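PDB 4KCT: pyruvate kinase 1 from Trypanosoma brucei brucei, which catalyses transfer of phosphate from phosphoenolpyruvate to ADP, yielding pyruvate and ATP, and has an intrinsic oxaloacetate decarboxylase activity. Local coordinates for residues F390-G404 and R414-T428. Sequence-based numbering, arbitrary orientation.
Sequences FEVQAKAMLVLSNTG and RPNCPIICVTTRLQT. With FDP (2,6-di-O-phosphono-beta-D-fructofuranose), chain F.
Where strand 396-400 ends, three threonines of 414-428 grip a turn that binds fructose 2,6-bisphosphate, consistent with the allosteric effector site of trypanosomatid pyruvate kinases, in the alpha/beta domain far from the pyruvate. Thr-423 OG1 gives its proton to Ser-401 O in the carbonyl plane (2.8 Å) and accepts from Arg-425 N, an ST turn. Thr-428 OG1 donates to Asn-402 O at 2.7 Å, tilted from that carbonyl's plane, while the Arg-425 guanidinium lays one face over the same oxygen. Thr-424 OG1 reaches Asn-402 OD1 (2.8 Å) from above the amide plane, 52° out of it and so not on a lone pair. A water that also donates to Val-422 O gives OD1 a second bond, which fixes the amide's rotation and leaves ND2 to donate to FDP O2P at 2.9 Å. With OG anti to the backbone N (chi1 -174°), Ser-401 hands its proton to FDP O4P, and the backbone N atoms of Asn-402 and Thr-403 both donate to O5P. Lys-454, Ser-406, Arg-457, Ala-482 and Gly-488 complete the site.

Behind this end the two strands run parallel, the pairing of a right-handed beta-alpha-beta crossover through helix 405-412. Five backbone bonds join them, from Met-397 N to Pro-418 O through to Ser-401 N to Val-422 O. On one face Leu-398 CD1 sits between Ile-420 CG2 and Val-422 CG2, 3.7 Å from each, beneath helix 455-467. On the other, Val-399 CG1 meets Ile-419 CG2 obliquely under helix 405-412, and the Met-397 side chain crosses Pro-415 at about a right angle, with SD against CB. Farther back, Phe-390 sets the edge of its ring, at CZ, against Arg-414 O (3.6 Å).

Apolar packing and backbone bonds thus join the strands, whereas threonine hydroxyls and a water form a second shell that would hold Asn-402 in place, its ND2 toward one phosphate and its backbone N toward the other.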
loop_
_atom_site.group_PDB
_atom_site.type_symbol
_atom_site.label_atom_id
_atom_site.label_comp_id
_atom_site.label_asym_id
_atom_site.label_seq_id
_atom_site.Cartn_x
_atom_site.Cartn_y
_atom_site.Cartn_z
ATOM N N PHE A 390 16.420 -11.456 -4.556
ATOM C CA PHE A 390 15.065 -11.894 -4.270
ATOM C C PHE A 390 14.394 -12.446 -5.530
ATOM O O PHE A 390 13.710 -13.461 -5.462
ATOM C CB PHE A 390 14.236 -10.746 -3.666
ATOM C CG PHE A 390 14.562 -10.463 -2.224
ATOM C CD1 PHE A 390 14.369 -11.458 -1.235
ATOM C CD2 PHE A 390 15.045 -9.224 -1.841
ATOM C CE1 PHE A 390 14.552 -11.152 0.123
ATOM C CE2 PHE A 390 15.320 -8.947 -0.490
ATOM C CZ PHE A 390 15.077 -9.918 0.485
ATOM N N GLU A 391 14.506 -11.734 -6.665
ATOM C CA GLU A 391 13.756 -12.170 -7.880
ATOM C C GLU A 391 14.183 -13.562 -8.344
ATOM O O GLU A 391 13.364 -14.325 -8.872
ATOM C CB GLU A 391 13.916 -11.204 -9.053
ATOM C CG GLU A 391 13.767 -9.738 -8.717
ATOM C CD GLU A 391 12.357 -9.350 -8.384
ATOM O OE1 GLU A 391 12.082 -8.125 -8.352
ATOM O OE2 GLU A 391 11.516 -10.258 -8.145
ATOM N N VAL A 392 15.468 -13.863 -8.229
ATOM C CA VAL A 392 15.961 -15.189 -8.674
ATOM C C VAL A 392 16.118 -16.202 -7.588
ATOM O O VAL A 392 16.579 -17.305 -7.857
ATOM C CB VAL A 392 17.299 -15.150 -9.433
ATOM C CG1 VAL A 392 17.181 -14.412 -10.724
ATOM C CG2 VAL A 392 18.444 -14.647 -8.548
ATOM N N GLN A 393 15.798 -15.822 -6.351
ATOM C CA GLN A 393 16.018 -16.668 -5.185
ATOM C C GLN A 393 17.490 -17.074 -5.099
ATOM O O GLN A 393 17.815 -18.253 -4.837
ATOM C CB GLN A 393 15.088 -17.917 -5.216
ATOM C CG GLN A 393 13.599 -17.557 -5.203
ATOM C CD GLN A 393 12.681 -18.778 -5.244
ATOM O OE1 GLN A 393 13.004 -19.791 -5.857
ATOM N NE2 GLN A 393 11.489 -18.623 -4.722
ATOM N N ALA A 394 18.385 -16.096 -5.273
ATOM C CA ALA A 394 19.817 -16.371 -5.167
ATOM C C ALA A 394 20.109 -17.000 -3.805
ATOM O O ALA A 394 19.553 -16.573 -2.797
ATOM C CB ALA A 394 20.612 -15.081 -5.321
ATOM N N LYS A 395 21.062 -17.937 -3.757
ATOM C CA LYS A 395 21.460 -18.529 -2.468
ATOM C C LYS A 395 22.590 -17.766 -1.775
ATOM O O LYS A 395 22.804 -17.911 -0.555
ATOM C CB LYS A 395 21.826 -20.007 -2.644
ATOM C CG LYS A 395 20.619 -20.853 -3.014
ATOM C CD LYS A 395 20.822 -22.315 -2.706
ATOM C CE LYS A 395 19.549 -23.081 -2.979
ATOM N NZ LYS A 395 19.846 -24.516 -3.253
ATOM N N ALA A 396 23.267 -16.916 -2.528
ATOM C CA ALA A 396 24.261 -16.029 -1.932
ATOM C C ALA A 396 24.472 -14.799 -2.773
ATOM O O ALA A 396 24.197 -14.795 -3.979
ATOM C CB ALA A 396 25.605 -16.771 -1.726
ATOM N N MET A 397 25.070 -13.789 -2.160
ATOM C CA MET A 397 25.605 -12.671 -2.898
ATOM C C MET A 397 27.090 -12.624 -2.613
ATOM O O MET A 397 27.549 -13.156 -1.601
ATOM C CB MET A 397 24.939 -11.379 -2.426
ATOM C CG MET A 397 23.406 -11.397 -2.595
ATOM S SD MET A 397 22.666 -9.818 -2.090
ATOM C CE MET A 397 23.297 -8.707 -3.372
ATOM N N LEU A 398 27.835 -11.996 -3.504
ATOM C CA LEU A 398 29.276 -11.893 -3.380
ATOM C C LEU A 398 29.637 -10.445 -3.700
ATOM O O LEU A 398 29.159 -9.903 -4.697
ATOM C CB LEU A 398 29.935 -12.840 -4.404
ATOM C CG LEU A 398 31.449 -12.775 -4.614
ATOM C CD1 LEU A 398 32.167 -12.969 -3.301
ATOM C CD2 LEU A 398 31.835 -13.896 -5.580
ATOM N N VAL A 399 30.407 -9.796 -2.822
ATOM C CA VAL A 399 30.804 -8.400 -3.039
ATOM C C VAL A 399 32.304 -8.248 -2.755
ATOM O O VAL A 399 32.832 -8.876 -1.832
ATOM C CB VAL A 399 29.987 -7.415 -2.140
ATOM C CG1 VAL A 399 30.158 -7.749 -0.643
ATOM C CG2 VAL A 399 30.350 -5.943 -2.440
ATOM N N LEU A 400 33.004 -7.520 -3.626
ATOM C CA LEU A 400 34.407 -7.128 -3.340
ATOM C C LEU A 400 34.420 -5.821 -2.560
ATOM O O LEU A 400 33.810 -4.834 -2.987
ATOM C CB LEU A 400 35.198 -6.950 -4.647
ATOM C CG LEU A 400 35.792 -8.240 -5.248
ATOM C CD1 LEU A 400 34.761 -9.354 -5.262
ATOM C CD2 LEU A 400 36.327 -7.979 -6.658
ATOM N N SER A 401 34.978 -5.846 -1.352
ATOM C CA SER A 401 35.032 -4.628 -0.550
ATOM C C SER A 401 36.334 -4.584 0.199
ATOM O O SER A 401 36.702 -5.545 0.849
ATOM C CB SER A 401 33.859 -4.563 0.449
ATOM O OG SER A 401 33.862 -3.306 1.115
ATOM N N ASN A 402 37.055 -3.482 0.063
ATOM C CA ASN A 402 38.325 -3.325 0.751
ATOM C C ASN A 402 38.180 -2.600 2.077
ATOM O O ASN A 402 38.816 -2.986 3.074
ATOM C CB ASN A 402 39.329 -2.611 -0.160
ATOM C CG ASN A 402 39.487 -3.318 -1.498
ATOM O OD1 ASN A 402 39.700 -4.537 -1.541
ATOM N ND2 ASN A 402 39.232 -2.596 -2.582
ATOM N N THR A 403 37.274 -1.629 2.132
ATOM C CA THR A 403 37.072 -0.848 3.367
ATOM C C THR A 403 35.933 -1.460 4.196
ATOM O O THR A 403 35.704 -1.052 5.318
ATOM C CB THR A 403 36.695 0.617 3.070
ATOM O OG1 THR A 403 35.409 0.664 2.407
ATOM C CG2 THR A 403 37.763 1.293 2.181
ATOM N N GLY A 404 35.118 -2.292 3.565
ATOM C CA GLY A 404 33.878 -2.758 4.202
ATOM C C GLY A 404 32.635 -2.037 3.695
ATOM O O GLY A 404 31.527 -2.513 3.881
ATOM N N ARG A 414 19.171 -5.766 3.462
ATOM C CA ARG A 414 18.579 -6.905 4.165
ATOM C C ARG A 414 18.204 -8.069 3.207
ATOM O O ARG A 414 17.054 -8.490 3.165
ATOM C CB ARG A 414 17.338 -6.447 4.954
ATOM C CG ARG A 414 17.639 -5.490 6.142
ATOM C CD ARG A 414 18.944 -5.833 6.823
ATOM N NE ARG A 414 19.019 -5.391 8.235
ATOM C CZ ARG A 414 20.154 -5.026 8.845
ATOM N NH1 ARG A 414 20.170 -4.826 10.170
ATOM N NH2 ARG A 414 21.308 -5.006 8.163
ATOM N N PRO A 415 19.163 -8.555 2.407
ATOM C CA PRO A 415 18.876 -9.787 1.673
ATOM C C PRO A 415 18.557 -10.947 2.631
ATOM O O PRO A 415 18.886 -10.878 3.831
ATOM C CB PRO A 415 20.197 -10.065 0.920
ATOM C CG PRO A 415 21.257 -9.395 1.736
ATOM C CD PRO A 415 20.576 -8.143 2.282
ATOM N N ASN A 416 17.966 -12.034 2.107
ATOM C CA ASN A 416 17.666 -13.176 2.973
ATOM C C ASN A 416 18.755 -14.267 2.882
ATOM O O ASN A 416 18.572 -15.363 3.388
ATOM C CB ASN A 416 16.278 -13.746 2.682
ATOM C CG ASN A 416 16.185 -14.353 1.304
ATOM O OD1 ASN A 416 17.208 -14.543 0.645
ATOM N ND2 ASN A 416 14.982 -14.799 0.919
ATOM N N CYS A 417 19.840 -13.984 2.164
ATOM C CA CYS A 417 20.912 -14.988 1.952
ATOM C C CYS A 417 22.216 -14.440 2.516
ATOM O O CYS A 417 22.307 -13.256 2.761
ATOM C CB CYS A 417 21.089 -15.277 0.451
ATOM S SG CYS A 417 21.420 -13.793 -0.547
ATOM N N PRO A 418 23.283 -15.275 2.558
ATOM C CA PRO A 418 24.587 -14.789 2.994
ATOM C C PRO A 418 25.187 -13.766 2.012
ATOM O O PRO A 418 24.933 -13.828 0.784
ATOM C CB PRO A 418 25.452 -16.060 3.014
ATOM C CG PRO A 418 24.466 -17.172 3.189
ATOM C CD PRO A 418 23.254 -16.745 2.419
ATOM N N ILE A 419 25.914 -12.810 2.551
ATOM C CA ILE A 419 26.700 -11.889 1.729
ATOM C C ILE A 419 28.179 -12.230 1.908
ATOM O O ILE A 419 28.782 -11.938 2.952
ATOM C CB ILE A 419 26.513 -10.452 2.194
ATOM C CG1 ILE A 419 25.033 -10.063 2.187
ATOM C CG2 ILE A 419 27.371 -9.486 1.355
ATOM C CD1 ILE A 419 24.791 -8.747 2.913
ATOM N N ILE A 420 28.747 -12.912 0.923
ATOM C CA ILE A 420 30.168 -13.205 0.947
ATOM C C ILE A 420 30.959 -11.978 0.522
ATOM O O ILE A 420 30.727 -11.435 -0.548
ATOM C CB ILE A 420 30.492 -14.361 -0.017
ATOM C CG1 ILE A 420 29.707 -15.626 0.409
ATOM C CG2 ILE A 420 32.001 -14.626 -0.042
ATOM C CD1 ILE A 420 29.725 -16.719 -0.634
ATOM N N CYS A 421 31.843 -11.499 1.394
ATOM C CA CYS A 421 32.647 -10.353 1.074
ATOM C C CYS A 421 34.110 -10.800 0.929
ATOM O O CYS A 421 34.724 -11.312 1.899
ATOM C CB CYS A 421 32.543 -9.300 2.172
ATOM S SG CYS A 421 33.687 -7.904 1.917
ATOM N N VAL A 422 34.660 -10.626 -0.269
ATOM C CA VAL A 422 36.092 -10.822 -0.477
ATOM C C VAL A 422 36.815 -9.500 -0.288
ATOM O O VAL A 422 36.500 -8.489 -0.964
ATOM C CB VAL A 422 36.405 -11.399 -1.869
ATOM C CG1 VAL A 422 37.918 -11.598 -2.023
ATOM C CG2 VAL A 422 35.687 -12.740 -2.051
ATOM N N THR A 423 37.701 -9.470 0.698
ATOM C CA THR A 423 38.360 -8.250 1.071
ATOM C C THR A 423 39.876 -8.409 1.010
ATOM O O THR A 423 40.405 -9.505 1.170
ATOM C CB THR A 423 37.921 -7.780 2.493
ATOM O OG1 THR A 423 38.525 -6.522 2.783
ATOM C CG2 THR A 423 38.333 -8.795 3.554
ATOM N N THR A 424 40.576 -7.300 0.842
ATOM C CA THR A 424 42.041 -7.317 0.843
ATOM C C THR A 424 42.627 -6.883 2.193
ATOM O O THR A 424 43.846 -6.730 2.321
ATOM C CB THR A 424 42.578 -6.360 -0.235
ATOM O OG1 THR A 424 41.956 -5.085 -0.060
ATOM C CG2 THR A 424 42.229 -6.885 -1.626
ATOM N N ARG A 425 41.770 -6.665 3.191
ATOM C CA ARG A 425 42.230 -6.265 4.521
ATOM C C ARG A 425 41.703 -7.169 5.621
ATOM O O ARG A 425 40.494 -7.318 5.790
ATOM C CB ARG A 425 41.830 -4.827 4.824
ATOM C CG ARG A 425 42.492 -3.802 3.932
ATOM C CD ARG A 425 42.041 -2.398 4.290
ATOM N NE ARG A 425 42.023 -1.564 3.096
ATOM C CZ ARG A 425 41.422 -0.381 3.006
ATOM N NH1 ARG A 425 40.854 0.178 4.076
ATOM N NH2 ARG A 425 41.413 0.253 1.848
ATOM N N LEU A 426 42.612 -7.725 6.419
ATOM C CA LEU A 426 42.200 -8.538 7.563
ATOM C C LEU A 426 41.355 -7.752 8.561
ATOM O O LEU A 426 40.416 -8.282 9.145
ATOM C CB LEU A 426 43.420 -9.138 8.267
ATOM C CG LEU A 426 44.139 -10.233 7.455
ATOM C CD1 LEU A 426 45.535 -10.503 8.034
ATOM C CD2 LEU A 426 43.297 -11.505 7.458
ATOM N N GLN A 427 41.675 -6.482 8.761
ATOM C CA GLN A 427 40.867 -5.713 9.685
ATOM C C GLN A 427 39.434 -5.552 9.164
ATOM O O GLN A 427 38.491 -5.464 9.952
ATOM C CB GLN A 427 41.466 -4.353 9.955
ATOM C CG GLN A 427 40.620 -3.552 10.936
ATOM C CD GLN A 427 41.434 -2.546 11.727
ATOM O OE1 GLN A 427 41.798 -1.509 11.213
ATOM N NE2 GLN A 427 41.672 -2.837 13.005
ATOM N N THR A 428 39.267 -5.500 7.837
ATOM C CA THR A 428 37.919 -5.444 7.287
ATOM C C THR A 428 37.115 -6.709 7.552
ATOM O O THR A 428 35.944 -6.625 7.948
ATOM C CB THR A 428 37.914 -5.058 5.800
ATOM O OG1 THR A 428 38.372 -3.700 5.685
ATOM C CG2 THR A 428 36.484 -5.155 5.212
HETATM P P1 FDP F . 38.879 -2.810 -6.481
HETATM O O1P FDP F . 38.390 -3.830 -7.487
HETATM O O2P FDP F . 39.576 -3.459 -5.312
HETATM O O3P FDP F . 39.594 -1.609 -7.077
HETATM O O1 FDP F . 37.809 0.373 -7.085
HETATM C C1 FDP F . 36.872 -0.606 -7.545
HETATM C C2 FDP F . 36.434 -1.456 -6.359
HETATM O O2 FDP F . 37.539 -2.199 -5.771
HETATM C C3 FDP F . 35.294 -2.410 -6.703
HETATM O O3 FDP F . 35.746 -3.534 -7.454
HETATM C C4 FDP F . 34.847 -2.819 -5.310
HETATM O O4 FDP F . 33.552 -3.444 -5.291
HETATM C C5 FDP F . 34.852 -1.474 -4.600
HETATM O O5 FDP F . 35.838 -0.648 -5.322
HETATM C C6 FDP F . 35.239 -1.631 -3.136
HETATM O O6 FDP F . 34.923 -0.409 -2.465
HETATM P P2 FDP F . 34.901 -0.384 -0.846
HETATM O O4P FDP F . 33.724 -1.294 -0.455
HETATM O O5P FDP F . 36.246 -0.921 -0.467
HETATM O O6P FDP F . 34.665 1.065 -0.498
HETATM O O HOH W 1 17.639 -14.443 -2.032
HETATM O O HOH W 2 38.430 -6.838 -2.440
#